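Local coordinates for beta-gamma-crystallin (Geodia cydonium, PDB 4IAU), which is of unknown function but binds calcium through a Greek key beta/gamma-crystallin fold, at residues D17-I25 with W39-Y47; N103-S114 with N153-R161. All coordinates share one frame; numbering follows the deposited sequence.

Contact 1 (D17-I25 with W39-Y47); sequences DFTSEQTNI and WIFYQQANY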
ATOM      1  N   ASP A  17       7.206  18.809  -2.284  1.00  6.39           N
ATOM      2  CA  ASP A  17       7.392  17.500  -2.882  1.00  6.24           C
ATOM      3  C   ASP A  17       7.904  16.527  -1.810  1.00  5.90           C
ATOM      4  O   ASP A  17       8.644  16.888  -0.928  1.00  7.52           O
ATOM      5  CB  ASP A  17       8.400  17.566  -4.011  1.00  7.60           C
ATOM      6  CG  ASP A  17       7.992  18.452  -5.179  1.00  9.18           C
ATOM      7  OD1 ASP A  17       6.822  18.781  -5.295  1.00  9.66           O
ATOM      8  OD2 ASP A  17       8.937  18.819  -5.967  1.00 12.98           O
ATOM      9  N   PHE A  18       7.478  15.261  -1.951  1.00  5.43           N
ATOM     10  CA  PHE A  18       7.865  14.195  -1.057  1.00  5.56           C
ATOM     11  C   PHE A  18       8.359  13.016  -1.868  1.00  5.42           C
ATOM     12  O   PHE A  18       7.836  12.702  -2.942  1.00  5.92           O
ATOM     13  CB  PHE A  18       6.657  13.753  -0.237  1.00  6.22           C
ATOM     14  CG  PHE A  18       6.110  14.861   0.638  1.00  5.89           C
ATOM     15  CD1 PHE A  18       5.176  15.757   0.106  1.00  6.57           C
ATOM     16  CD2 PHE A  18       6.535  15.015   1.941  1.00  6.71           C
ATOM     17  CE1 PHE A  18       4.684  16.809   0.870  1.00  7.22           C
ATOM     18  CE2 PHE A  18       6.032  16.061   2.716  1.00  6.87           C
ATOM     19  CZ  PHE A  18       5.130  16.955   2.178  1.00  7.33           C
ATOM     20  N   THR A  19       9.361  12.303  -1.304  1.00  6.11           N
ATOM     21  CA  THR A  19       9.964  11.150  -1.947  1.00  6.33           C
ATOM     22  C   THR A  19       9.999   9.959  -1.004  1.00  6.39           C
ATOM     23  O   THR A  19      10.562   8.925  -1.361  1.00  8.45           O
ATOM     24  CB  THR A  19      11.392  11.445  -2.408  1.00  7.81           C
ATOM     25  OG1 THR A  19      12.178  11.840  -1.293  1.00  9.98           O
ATOM     26  CG2 THR A  19      11.383  12.601  -3.414  1.00  9.80           C
ATOM     27  N   SER A  20       9.424  10.058   0.186  1.00  6.07           N
ATOM     28  CA  SER A  20       9.451   8.988   1.153  1.00  6.05           C
ATOM     29  C   SER A  20       8.195   9.000   1.985  1.00  6.14           C
ATOM     30  O   SER A  20       7.441   9.979   1.986  1.00  6.53           O
ATOM     31  CB  SER A  20      10.698   9.093   2.028  1.00  7.92           C
ATOM     32  OG  SER A  20      10.582  10.239   2.833  1.00  9.73           O
ATOM     33  N   GLU A  21       7.979   7.949   2.751  1.00  6.52           N
ATOM     34  CA  GLU A  21       6.776   7.801   3.553  1.00  6.26           C
ATOM     35  C   GLU A  21       6.676   8.874   4.629  1.00  6.35           C
ATOM     36  O   GLU A  21       7.668   9.252   5.240  1.00  7.38           O
ATOM     37  CB  GLU A  21       6.688   6.404   4.178  1.00  7.02           C
ATOM     38  CG  GLU A  21       7.645   6.131   5.326  1.00  7.70           C
ATOM     39  CD  GLU A  21       7.438   4.769   5.932  1.00  8.85           C
ATOM     40  OE1 GLU A  21       6.385   4.610   6.608  1.00  8.91           O
ATOM     41  OE2 GLU A  21       8.217   3.847   5.688  1.00 12.78           O
ATOM     42  N   GLN A  22       5.440   9.312   4.893  1.00  6.16           N
ATOM     43  CA  GLN A  22       5.124  10.285   5.898  1.00  5.90           C
ATOM     44  C   GLN A  22       4.054   9.747   6.828  1.00  5.73           C
ATOM     45  O   GLN A  22       2.865   9.701   6.457  1.00  6.72           O
ATOM     46  CB  GLN A  22       4.664  11.608   5.232  1.00  6.83           C
ATOM     47  CG  GLN A  22       5.686  12.137   4.244  1.00  7.12           C
ATOM     48  CD  GLN A  22       7.028  12.502   4.812  1.00  7.19           C
ATOM     49  OE1 GLN A  22       7.160  13.098   5.879  1.00  9.81           O
ATOM     50  NE2 GLN A  22       8.091  12.160   4.083  1.00  7.19           N
ATOM     51  N   THR A  23       4.445   9.306   8.022  1.00  6.15           N
ATOM     52  CA  THR A  23       3.541   8.739   8.983  1.00  6.63           C
ATOM     53  C   THR A  23       2.646   9.765   9.632  1.00  6.29           C
ATOM     54  O   THR A  23       1.573   9.439  10.165  1.00  6.83           O
ATOM     55  CB  THR A  23       4.335   8.031  10.154  0.82  9.76           C
ATOM     56  OG1 THR A  23       5.291   9.011  10.664  0.82 11.57           O
ATOM     57  CG2 THR A  23       5.132   6.882   9.680  0.82 12.37           C
ATOM     58  N   ASN A  24       3.116  11.010   9.658  1.00  6.42           N
ATOM     59  CA  ASN A  24       2.374  12.173  10.163  1.00  7.13           C
ATOM     60  C   ASN A  24       2.724  13.332   9.219  1.00  7.85           C
ATOM     61  O   ASN A  24       3.778  13.296   8.582  1.00  9.55           O
ATOM     62  CB  ASN A  24       2.766  12.557  11.568  1.00  7.74           C
ATOM     63  CG  ASN A  24       2.569  11.525  12.604  1.00  9.99           C
ATOM     64  OD1 ASN A  24       1.457  11.310  13.110  1.00 11.25           O
ATOM     65  ND2 ASN A  24       3.662  10.872  12.952  1.00 13.69           N
ATOM     66  N   ILE A  25       1.860  14.321   9.165  1.00  8.77           N
ATOM     67  CA  ILE A  25       2.121  15.497   8.331  1.00  8.56           C
ATOM     68  C   ILE A  25       1.454  16.659   9.050  1.00  8.88           C
ATOM     69  O   ILE A  25       0.264  16.620   9.319  1.00 10.46           O
ATOM     70  CB  ILE A  25       1.682  15.242   6.862  1.00  9.03           C
ATOM     71  CG1 ILE A  25       2.057  16.436   6.000  1.00  9.51           C
ATOM     72  CG2 ILE A  25       0.234  14.902   6.696  1.00  9.32           C
ATOM     73  CD1 ILE A  25       3.540  16.565   5.805  1.00 13.16           C
ATOM     74  N   TRP A  39       1.299   6.079  -4.931  1.00  5.11           N
ATOM     75  CA  TRP A  39       1.208   6.513  -3.573  1.00  5.24           C
ATOM     76  C   TRP A  39      -0.171   6.213  -2.986  1.00  5.08           C
ATOM     77  O   TRP A  39      -1.164   6.235  -3.691  1.00  6.74           O
ATOM     78  CB  TRP A  39       1.470   8.028  -3.456  1.00  5.18           C
ATOM     79  CG  TRP A  39       2.880   8.418  -3.759  1.00  5.38           C
ATOM     80  CD1 TRP A  39       3.492   8.418  -4.981  1.00  5.48           C
ATOM     81  CD2 TRP A  39       3.865   8.835  -2.821  1.00  4.79           C
ATOM     82  NE1 TRP A  39       4.804   8.834  -4.858  1.00  5.65           N
ATOM     83  CE2 TRP A  39       5.053   9.103  -3.543  1.00  5.18           C
ATOM     84  CE3 TRP A  39       3.857   9.068  -1.423  1.00  5.07           C
ATOM     85  CZ2 TRP A  39       6.227   9.559  -2.907  1.00  5.69           C
ATOM     86  CZ3 TRP A  39       5.015   9.512  -0.790  1.00  5.49           C
ATOM     87  CH2 TRP A  39       6.184   9.746  -1.550  1.00  5.88           C
ATOM     88  N   ILE A  40      -0.217   6.022  -1.676  1.00  4.81           N
ATOM     89  CA  ILE A  40      -1.469   5.833  -0.965  1.00  4.69           C
ATOM     90  C   ILE A  40      -1.540   6.909   0.099  1.00  4.62           C
ATOM     91  O   ILE A  40      -0.564   7.184   0.813  1.00  5.27           O
ATOM     92  CB  ILE A  40      -1.612   4.429  -0.321  1.00  5.31           C
ATOM     93  CG1 ILE A  40      -1.162   3.343  -1.273  1.00  6.73           C
ATOM     94  CG2 ILE A  40      -3.058   4.221   0.124  1.00  5.51           C
ATOM     95  CD1 ILE A  40      -1.097   1.964  -0.734  1.00  8.71           C
ATOM     96  N   PHE A  41      -2.710   7.530   0.197  1.00  4.73           N
ATOM     97  CA  PHE A  41      -3.034   8.609   1.115  1.00  4.89           C
ATOM     98  C   PHE A  41      -4.096   8.135   2.083  1.00  4.77           C
ATOM     99  O   PHE A  41      -5.018   7.412   1.678  1.00  5.39           O
ATOM    100  CB  PHE A  41      -3.496   9.868   0.376  0.61  5.67           C
ATOM    101  CG  PHE A  41      -2.467  10.317  -0.662  0.61  5.45           C
ATOM    102  CD1 PHE A  41      -2.468   9.689  -1.913  0.61  5.70           C
ATOM    103  CD2 PHE A  41      -1.529  11.300  -0.355  0.61  6.23           C
ATOM    104  CE1 PHE A  41      -1.453  10.043  -2.793  0.61  7.01           C
ATOM    105  CE2 PHE A  41      -0.518  11.603  -1.241  0.61  7.75           C
ATOM    106  CZ  PHE A  41      -0.492  10.947  -2.444  0.61  8.10           C
ATOM    107  N   TYR A  42      -3.993   8.574   3.353  1.00  4.76           N
ATOM    108  CA  TYR A  42      -4.852   8.074   4.395  1.00  4.74           C
ATOM    109  C   TYR A  42      -5.399   9.230   5.225  1.00  4.88           C
ATOM    110  O   TYR A  42      -4.694  10.192   5.516  1.00  5.52           O
ATOM    111  CB  TYR A  42      -4.072   7.144   5.332  1.00  5.13           C
ATOM    112  CG  TYR A  42      -3.383   6.002   4.621  1.00  4.95           C
ATOM    113  CD1 TYR A  42      -2.130   6.162   4.065  1.00  5.13           C
ATOM    114  CD2 TYR A  42      -3.987   4.756   4.489  1.00  5.29           C
ATOM    115  CE1 TYR A  42      -1.496   5.140   3.395  1.00  5.38           C
ATOM    116  CE2 TYR A  42      -3.357   3.692   3.846  1.00  5.29           C
ATOM    117  CZ  TYR A  42      -2.084   3.883   3.307  1.00  4.98           C
ATOM    118  OH  TYR A  42      -1.390   2.888   2.686  1.00  5.48           O
ATOM    119  N   GLN A  43      -6.641   9.050   5.683  1.00  5.40           N
ATOM    120  CA  GLN A  43      -7.296  10.069   6.498  1.00  5.64           C
ATOM    121  C   GLN A  43      -6.706  10.198   7.889  1.00  5.84           C
ATOM    122  O   GLN A  43      -6.763  11.287   8.489  1.00  6.24           O
ATOM    123  CB  GLN A  43      -8.800   9.713   6.547  1.00  6.92           C
ATOM    124  CG  GLN A  43      -9.631  10.681   7.332  1.00  9.32           C
ATOM    125  CD  GLN A  43     -11.093  10.386   7.201  1.00  9.46           C
ATOM    126  OE1 GLN A  43     -11.502   9.207   7.122  1.00 10.15           O
ATOM    127  NE2 GLN A  43     -11.897  11.419   7.176  1.00 12.53           N
ATOM    128  N   GLN A  44      -6.183   9.103   8.453  1.00  5.62           N
ATOM    129  CA  GLN A  44      -5.575   9.095   9.758  1.00  5.56           C
ATOM    130  C   GLN A  44      -4.070   8.966   9.650  1.00  5.50           C
ATOM    131  O   GLN A  44      -3.528   8.421   8.682  1.00  6.36           O
ATOM    132  CB  GLN A  44      -6.088   7.924  10.617  1.00  5.53           C
ATOM    133  CG  GLN A  44      -7.586   7.836  10.739  1.00  6.16           C
ATOM    134  CD  GLN A  44      -8.022   6.594  11.481  1.00  5.95           C
ATOM    135  OE1 GLN A  44      -7.528   5.494  11.221  1.00  6.46           O
ATOM    136  NE2 GLN A  44      -8.953   6.774  12.414  1.00  6.83           N
ATOM    137  N   ALA A  45      -3.382   9.415  10.708  1.00  6.06           N
ATOM    138  CA  ALA A  45      -1.930   9.184  10.848  1.00  6.23           C
ATOM    139  C   ALA A  45      -1.640   7.700  10.883  1.00  5.90           C
ATOM    140  O   ALA A  45      -2.498   6.859  11.137  1.00  6.68           O
ATOM    141  CB  ALA A  45      -1.427   9.866  12.106  1.00  8.11           C
ATOM    142  N   ASN A  46      -0.370   7.378  10.612  1.00  5.94           N
ATOM    143  CA  ASN A  46       0.050   5.999  10.722  1.00  6.19           C
ATOM    144  C   ASN A  46      -0.776   5.086   9.831  1.00  5.84           C
ATOM    145  O   ASN A  46      -1.021   3.919  10.162  1.00  6.90           O
ATOM    146  CB  ASN A  46       0.098   5.506  12.186  1.00  7.82           C
ATOM    147  CG  ASN A  46       0.922   6.475  13.005  1.00  9.30           C
ATOM    148  OD1 ASN A  46       2.037   6.868  12.648  1.00 10.99           O
ATOM    149  ND2 ASN A  46       0.339   6.925  14.099  1.00 11.55           N
ATOM    150  N   TYR A  47      -1.168   5.591   8.676  1.00  5.19           N
ATOM    151  CA  TYR A  47      -1.722   4.759   7.612  1.00  5.29           C
ATOM    152  C   TYR A  47      -2.987   4.080   8.078  1.00  5.03           C
ATOM    153  O   TYR A  47      -3.234   2.893   7.847  1.00  5.54           O
ATOM    154  CB  TYR A  47      -0.703   3.784   7.040  1.00  5.91           C
ATOM    155  CG  TYR A  47       0.676   4.420   6.888  1.00  5.74           C
ATOM    156  CD1 TYR A  47       0.860   5.566   6.142  1.00  5.48           C
ATOM    157  CD2 TYR A  47       1.781   3.890   7.575  1.00  6.17           C
ATOM    158  CE1 TYR A  47       2.090   6.176   6.034  1.00  5.97           C
ATOM    159  CE2 TYR A  47       3.025   4.496   7.463  1.00  7.07           C
ATOM    160  CZ  TYR A  47       3.181   5.652   6.683  1.00  6.67           C
ATOM    161  OH  TYR A  47       4.383   6.303   6.512  1.00  7.89           O
TER
HETATM  162  O   HOH W   1       1.000   9.630  15.303  1.00 16.46           O
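The phenol of Y47 and the carboxylate of E21 form the main polar link between the loop 19-25 and the turn that follows strand 38-42. Y47 OH donates to E21 OE1 at 2.6 Å, meeting the anti side of the carboxylate, whose plane is turned 46° from the ring. E21 CG sits between the backbone N and the carbonyl carbon (chi1 73°), which brings the carboxylate round to the hydroxyl. Between backbones, N46 N donates to T23 O at 2.9 Å, nearly straight and in the carbonyl plane. One water bridges N24 OD1 and N46 ND2.

The remaining contacts are van der Waals. T23 CG2 lies 3.3 Å from Y47 OH, N24 OD1 touches A45 CB, and the benzo edge of W39 meets the backbone of T19 and S20; F18 O lies 3.5 Å from W39 CZ2. A leucine in place of Y47 would probably leave the E21 carboxylate without its hydroxyl partner.

R77 of strand 75-78 makes a cation-pi contact with Y47 and is touched by E21. The contact joins edge strand 15-18 and its loop, from one sheet of this Greek key crystallin domain, to central strand 38-42 and its turn, from the other; W39 and F18 pack on V6 of strand 5-9.

Contact 2 (N103-S114 with N153-R161); sequences NSNPRIDIGGVS and NDALKSMER. With CA (calcium ion), chain B.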
ATOM      1  N   ASN A 103      10.707 -10.518  -3.774  1.00  8.84           N
ATOM      2  CA  ASN A 103      10.889 -11.905  -4.148  1.00 10.35           C
ATOM      3  C   ASN A 103      10.117 -12.756  -3.119  1.00  8.11           C
ATOM      4  O   ASN A 103       9.441 -12.233  -2.226  1.00  8.91           O
ATOM      5  CB  ASN A 103      12.328 -12.321  -4.281  1.00 15.83           C
ATOM      6  CG  ASN A 103      12.401 -13.399  -5.409  1.00 19.99           C
ATOM      7  OD1 ASN A 103      11.788 -14.499  -5.584  1.00 17.10           O
ATOM      8  ND2 ASN A 103      13.166 -12.949  -6.432  1.00 31.98           N
ATOM      9  N   SER A 104      10.230 -14.069  -3.253  1.00  8.09           N
ATOM     10  CA  SER A 104       9.594 -14.969  -2.327  1.00  8.28           C
ATOM     11  C   SER A 104       9.892 -14.654  -0.892  1.00  8.46           C
ATOM     12  O   SER A 104      11.019 -14.227  -0.585  1.00 10.57           O
ATOM     13  CB  SER A 104      10.089 -16.395  -2.614  1.00  8.99           C
ATOM     14  OG  SER A 104       9.817 -16.742  -3.961  1.00  9.54           O
ATOM     15  N   ASN A 105       8.905 -14.907  -0.021  1.00  7.50           N
ATOM     16  CA  ASN A 105       9.088 -14.734   1.423  1.00  7.63           C
ATOM     17  C   ASN A 105       8.504 -15.924   2.110  1.00  7.01           C
ATOM     18  O   ASN A 105       7.286 -16.161   2.018  1.00  7.60           O
ATOM     19  CB  ASN A 105       8.433 -13.423   1.894  1.00  7.86           C
ATOM     20  CG  ASN A 105       8.702 -13.125   3.326  1.00  8.24           C
ATOM     21  OD1 ASN A 105       8.788 -14.005   4.179  1.00  9.29           O
ATOM     22  ND2 ASN A 105       8.842 -11.837   3.642  1.00  9.04           N
ATOM     23  N   PRO A 106       9.307 -16.744   2.805  1.00  7.27           N
ATOM     24  CA  PRO A 106       8.824 -17.941   3.430  1.00  7.97           C
ATOM     25  C   PRO A 106       8.167 -17.745   4.792  1.00  7.34           C
ATOM     26  O   PRO A 106       7.683 -18.710   5.375  1.00  8.10           O
ATOM     27  CB  PRO A 106      10.121 -18.797   3.571  1.00  8.85           C
ATOM     28  CG  PRO A 106      11.165 -17.738   3.836  1.00  8.78           C
ATOM     29  CD  PRO A 106      10.770 -16.584   2.938  1.00  9.19           C
ATOM     30  N   ARG A 107       8.235 -16.529   5.322  1.00  7.64           N
ATOM     31  CA  ARG A 107       7.763 -16.354   6.700  1.00  7.69           C
ATOM     32  C   ARG A 107       7.364 -14.885   6.899  1.00  7.41           C
ATOM     33  O   ARG A 107       8.181 -14.020   7.229  1.00  9.46           O
ATOM     34  CB  ARG A 107       8.797 -16.799   7.720  1.00  8.95           C
ATOM     35  CG  ARG A 107       8.201 -16.790   9.110  1.00  9.74           C
ATOM     36  CD  ARG A 107       8.761 -17.920   9.909  1.00 10.52           C
ATOM     37  NE  ARG A 107       8.447 -17.755  11.307  1.00 11.34           N
ATOM     38  CZ  ARG A 107       8.927 -18.453  12.299  1.00 10.88           C
ATOM     39  NH1 ARG A 107       9.698 -19.491  11.998  1.00 13.79           N
ATOM     40  NH2 ARG A 107       8.602 -18.171  13.554  1.00 14.35           N
ATOM     41  N   ILE A 108       6.086 -14.637   6.690  1.00  7.76           N
ATOM     42  CA  ILE A 108       5.455 -13.327   6.807  1.00  7.59           C
ATOM     43  C   ILE A 108       4.874 -13.179   8.198  1.00  8.61           C
ATOM     44  O   ILE A 108       4.089 -14.032   8.641  1.00  9.95           O
ATOM     45  CB  ILE A 108       4.362 -13.187   5.750  1.00  7.63           C
ATOM     46  CG1 ILE A 108       4.936 -13.284   4.354  1.00  8.25           C
ATOM     47  CG2 ILE A 108       3.539 -11.908   5.964  1.00  9.02           C
ATOM     48  CD1 ILE A 108       3.977 -13.631   3.276  1.00  9.15           C
ATOM     49  N   ASP A 109       5.221 -12.122   8.908  1.00  9.82           N
ATOM     50  CA  ASP A 109       4.851 -11.898  10.278  1.00 13.42           C
ATOM     51  C   ASP A 109       4.612 -10.391  10.526  1.00 12.43           C
ATOM     52  O   ASP A 109       5.467  -9.763  11.136  1.00 15.55           O
ATOM     53  CB  ASP A 109       5.937 -12.506  11.209  1.00 15.90           C
ATOM     54  CG  ASP A 109       5.562 -12.632  12.671  1.00 16.53           C
ATOM     55  OD1 ASP A 109       4.493 -12.134  13.098  1.00 25.51           O
ATOM     56  OD2 ASP A 109       6.393 -13.202  13.427  1.00 20.19           O
ATOM     57  N   ILE A 110       3.483  -9.830  10.116  1.00 10.74           N
ATOM     58  CA  ILE A 110       3.157  -8.396  10.255  1.00 10.34           C
ATOM     59  C   ILE A 110       1.931  -8.198  11.154  1.00 11.38           C
ATOM     60  O   ILE A 110       1.418  -7.064  11.207  1.00 16.02           O
ATOM     61  CB  ILE A 110       2.971  -7.675   8.928  1.00 10.23           C
ATOM     62  CG1 ILE A 110       1.780  -8.111   8.142  1.00  9.64           C
ATOM     63  CG2 ILE A 110       4.281  -7.764   8.145  1.00 13.76           C
ATOM     64  CD1 ILE A 110       1.523  -7.256   6.868  1.00 10.92           C
ATOM     65  N   GLY A 111       1.514  -9.205  11.880  1.00  9.81           N
ATOM     66  CA  GLY A 111       0.344  -9.076  12.742  1.00 10.22           C
ATOM     67  C   GLY A 111      -0.922  -9.392  12.003  1.00  9.26           C
ATOM     68  O   GLY A 111      -1.992  -9.082  12.557  1.00 10.78           O
ATOM     69  N   GLY A 112      -0.839 -10.066  10.878  1.00  8.73           N
ATOM     70  CA  GLY A 112      -2.011 -10.576  10.171  1.00  8.98           C
ATOM     71  C   GLY A 112      -2.268  -9.779   8.897  1.00  8.08           C
ATOM     72  O   GLY A 112      -2.737  -8.630   8.921  1.00  9.05           O
ATOM     73  N   VAL A 113      -1.969 -10.372   7.761  1.00  7.34           N
ATOM     74  CA  VAL A 113      -2.118  -9.705   6.468  1.00  6.61           C
ATOM     75  C   VAL A 113      -3.593  -9.576   6.118  1.00  6.43           C
ATOM     76  O   VAL A 113      -4.325 -10.565   6.154  1.00  7.36           O
ATOM     77  CB  VAL A 113      -1.410 -10.482   5.345  1.00  7.17           C
ATOM     78  CG1 VAL A 113      -1.682  -9.844   3.986  1.00  7.49           C
ATOM     79  CG2 VAL A 113       0.089 -10.559   5.614  1.00  8.28           C
ATOM     80  N   SER A 114      -4.013  -8.381   5.700  1.00  6.11           N
ATOM     81  CA  SER A 114      -5.364  -8.148   5.260  1.00  6.48           C
ATOM     82  C   SER A 114      -5.542  -7.488   3.888  1.00  6.56           C
ATOM     83  O   SER A 114      -6.676  -7.411   3.438  1.00  8.31           O
ATOM     84  CB  SER A 114      -6.156  -7.341   6.302  1.00  7.33           C
ATOM     85  OG  SER A 114      -6.166  -8.008   7.558  1.00  8.04           O
ATOM     86  N   ASN A 153      -8.613 -14.021   6.220  1.00  9.89           N
ATOM     87  CA  ASN A 153      -8.054 -12.836   6.835  1.00  9.27           C
ATOM     88  C   ASN A 153      -7.009 -13.235   7.875  1.00  8.73           C
ATOM     89  O   ASN A 153      -7.196 -14.201   8.636  1.00 10.10           O
ATOM     90  CB  ASN A 153      -9.129 -11.968   7.482  1.00 10.88           C
ATOM     91  CG  ASN A 153      -8.612 -10.636   7.921  1.00 10.18           C
ATOM     92  OD1 ASN A 153      -7.931  -9.952   7.115  1.00 10.68           O
ATOM     93  ND2 ASN A 153      -8.879 -10.231   9.136  1.00 14.07           N
ATOM     94  N   ASP A 154      -5.912 -12.500   7.928  1.00  8.37           N
ATOM     95  CA  ASP A 154      -4.832 -12.697   8.894  1.00  8.91           C
ATOM     96  C   ASP A 154      -4.125 -14.039   8.734  1.00 11.40           C
ATOM     97  O   ASP A 154      -3.331 -14.334   9.602  1.00 23.98           O
ATOM     98  CB  ASP A 154      -5.327 -12.421  10.322  1.00 10.05           C
ATOM     99  CG  ASP A 154      -5.746 -10.980  10.490  1.00 10.94           C
ATOM    100  OD1 ASP A 154      -5.291 -10.120   9.724  1.00 10.36           O
ATOM    101  OD2 ASP A 154      -6.492 -10.671  11.472  1.00 14.09           O
ATOM    102  N   ALA A 155      -4.295 -14.761   7.697  1.00  8.86           N
ATOM    103  CA  ALA A 155      -3.752 -16.093   7.522  1.00  8.74           C
ATOM    104  C   ALA A 155      -2.570 -16.241   6.604  1.00  7.65           C
ATOM    105  O   ALA A 155      -1.903 -17.289   6.632  1.00  8.76           O
ATOM    106  CB  ALA A 155      -4.871 -17.046   7.085  1.00 10.02           C
ATOM    107  N   LEU A 156      -2.280 -15.266   5.755  1.00  7.09           N
ATOM    108  CA  LEU A 156      -1.186 -15.415   4.807  1.00  7.27           C
ATOM    109  C   LEU A 156       0.136 -15.529   5.546  1.00  7.45           C
ATOM    110  O   LEU A 156       0.500 -14.577   6.269  1.00  9.20           O
ATOM    111  CB  LEU A 156      -1.174 -14.242   3.844  1.00  7.13           C
ATOM    112  CG  LEU A 156      -0.090 -14.260   2.763  1.00  7.65           C
ATOM    113  CD1 LEU A 156      -0.317 -15.421   1.798  1.00  8.88           C
ATOM    114  CD2 LEU A 156      -0.062 -12.949   2.009  1.00  9.18           C
ATOM    115  N   LYS A 157       0.877 -16.593   5.333  1.00  6.71           N
ATOM    116  CA  LYS A 157       2.116 -16.868   6.026  1.00  6.77           C
ATOM    117  C   LYS A 157       3.319 -17.008   5.135  1.00  6.46           C
ATOM    118  O   LYS A 157       4.462 -16.825   5.626  1.00  7.01           O
ATOM    119  CB  LYS A 157       1.971 -18.093   6.931  1.00  7.35           C
ATOM    120  CG  LYS A 157       1.274 -17.782   8.231  1.00  9.11           C
ATOM    121  CD  LYS A 157       1.224 -19.043   9.136  1.00 11.23           C
ATOM    122  CE  LYS A 157       0.710 -18.720  10.528  1.00 14.23           C
ATOM    123  NZ  LYS A 157      -0.669 -18.157  10.557  1.00 24.49           N
ATOM    124  N   SER A 158       3.193 -17.341   3.867  1.00  6.33           N
ATOM    125  CA  SER A 158       4.297 -17.360   2.957  1.00  6.12           C
ATOM    126  C   SER A 158       3.789 -17.094   1.552  1.00  6.29           C
ATOM    127  O   SER A 158       2.592 -17.316   1.265  1.00  6.73           O
ATOM    128  CB  SER A 158       5.122 -18.637   3.024  1.00  6.61           C
ATOM    129  OG  SER A 158       4.385 -19.800   2.742  1.00  6.92           O
HETATM  130  N   MSE A 159       4.670 -16.591   0.686  1.00  6.45           N
HETATM  131  CA  MSE A 159       4.291 -16.162  -0.651  1.00  6.83           C
HETATM  132  C   MSE A 159       5.488 -16.361  -1.543  1.00  7.08           C
HETATM  133  O   MSE A 159       6.522 -15.771  -1.327  1.00  8.61           O
HETATM  134  CB  MSE A 159       3.749 -14.729  -0.593  1.00  7.84           C
HETATM  135  CG  MSE A 159       3.174 -14.197  -1.876  1.00  8.83           C
HETATM  136 SE   MSE A 159       2.184 -12.574  -1.492  1.00  9.71          SE
HETATM  137  CE  MSE A 159       2.284 -11.761  -3.212  1.00 10.15           C
ATOM    138  N   GLU A 160       5.330 -17.242  -2.560  1.00  7.41           N
ATOM    139  CA  GLU A 160       6.420 -17.676  -3.402  1.00  7.97           C
ATOM    140  C   GLU A 160       6.256 -17.033  -4.778  1.00  8.44           C
ATOM    141  O   GLU A 160       5.171 -17.078  -5.377  1.00  9.75           O
ATOM    142  CB  GLU A 160       6.426 -19.224  -3.517  1.00 10.25           C
ATOM    143  CG  GLU A 160       7.684 -19.686  -4.201  1.00 18.29           C
ATOM    144  CD  GLU A 160       8.159 -21.071  -3.891  1.00 23.75           C
ATOM    145  OE1 GLU A 160       7.247 -21.899  -3.989  1.00 29.32           O
ATOM    146  OE2 GLU A 160       9.350 -21.324  -3.564  1.00 35.08           O
ATOM    147  N   ARG A 161       7.317 -16.441  -5.302  1.00  8.36           N
ATOM    148  CA  ARG A 161       7.289 -15.868  -6.634  1.00  8.55           C
ATOM    149  C   ARG A 161       7.616 -16.958  -7.628  1.00  9.72           C
ATOM    150  O   ARG A 161       8.631 -17.633  -7.498  1.00 11.93           O
ATOM    151  CB  ARG A 161       8.274 -14.699  -6.712  1.00  9.53           C
ATOM    152  CG  ARG A 161       8.125 -13.937  -8.019  1.00 10.06           C
ATOM    153  CD  ARG A 161       8.965 -12.729  -7.997  1.00 10.35           C
ATOM    154  NE  ARG A 161       8.800 -11.970  -9.201  1.00 11.15           N
ATOM    155  CZ  ARG A 161       8.901 -10.640  -9.334  1.00 11.17           C
ATOM    156  NH1 ARG A 161       9.223  -9.910  -8.274  1.00 11.01           N
ATOM    157  NH2 ARG A 161       8.623 -10.259 -10.556  1.00 14.01           N
TER
HETATM  158 CA    CA B 800      -4.983  -7.760   9.595  1.00 10.30          CA
HETATM  159  O   HOH W   2      11.388 -16.715  -7.342  1.00 26.27           O
HETATM  160  O   HOH W   3      11.226 -18.927  -4.593  1.00 28.45           O
HETATM  161  O   HOH W   4      -4.163  -7.716  11.796  1.00 12.91           O
HETATM  162  O   HOH W   5      -4.165 -13.142   5.056  1.00  8.36           O
HETATM  163  O   HOH W   6      -0.766 -13.001   7.981  1.00  9.62           O
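I108 of the long loop 103-114 packs on L156 and M159, where strand 158-161 forms an outer strand of one sheet of this Greek key beta/gamma-crystallin domain. Its CD1 reaches between L156 and M159, a selenomethionine here, lying 4.1 Å from L156 CG and 4.0 Å from M159 CB. I108 CG1 beside the backbone N (chi1 -62°) and a nearly extended chi2 (160°) together carry CD1 to S158 CA, 3.8 Å away. V113 crosses L156 at a slant, CG1 against CD2. L88 of strand 86-89 backs I108, L156 and M159.

Backbone bonds fix this register: N105 and M159 form one antiparallel hydrogen-bonded pair, and I108 N donates to K157 O. K157 and S158 both face Y126 in a classic beta bulge, while N105 OD1 accepts from R107 N in an Asx turn. At the strand end S104 OG turns toward R161 and accepts from R161 N at 2.9 Å.

At the other end two side chains and two backbone carbonyls converge on calcium. G112 O, S114 OG and D154 OD1 bind the ion together with a water, and K90 O joins them. N153, whose CG is anti to its own backbone N (chi1 -170°), probably helps to orient S114: N153 OD1 accepts from S114 OG at 2.7 Å, while that same hydroxyl oxygen binds the calcium ion at 2.4 Å.

Contacts 1 and 2 lie on opposite sides of the chain's centre, their centres 23 Å apart, and share no strand. Each combines buried and exposed residues. In contact 1 the burial comes from aromatic side chains; exposed E21 reaches the hydroxyl of the buried Y47, while N24 and N46 share a water at the rim. Contact 2 is more extensive, burying 703 Å² against 410 Å², and places aliphatic side chains inward between a strand end and a metal site. Its segments are also tied by more backbone bonds, including a beta bridge that 17-25 and 39-47 lack. Calcium joins the two segments of contact 2, while contact 1 is held without metal.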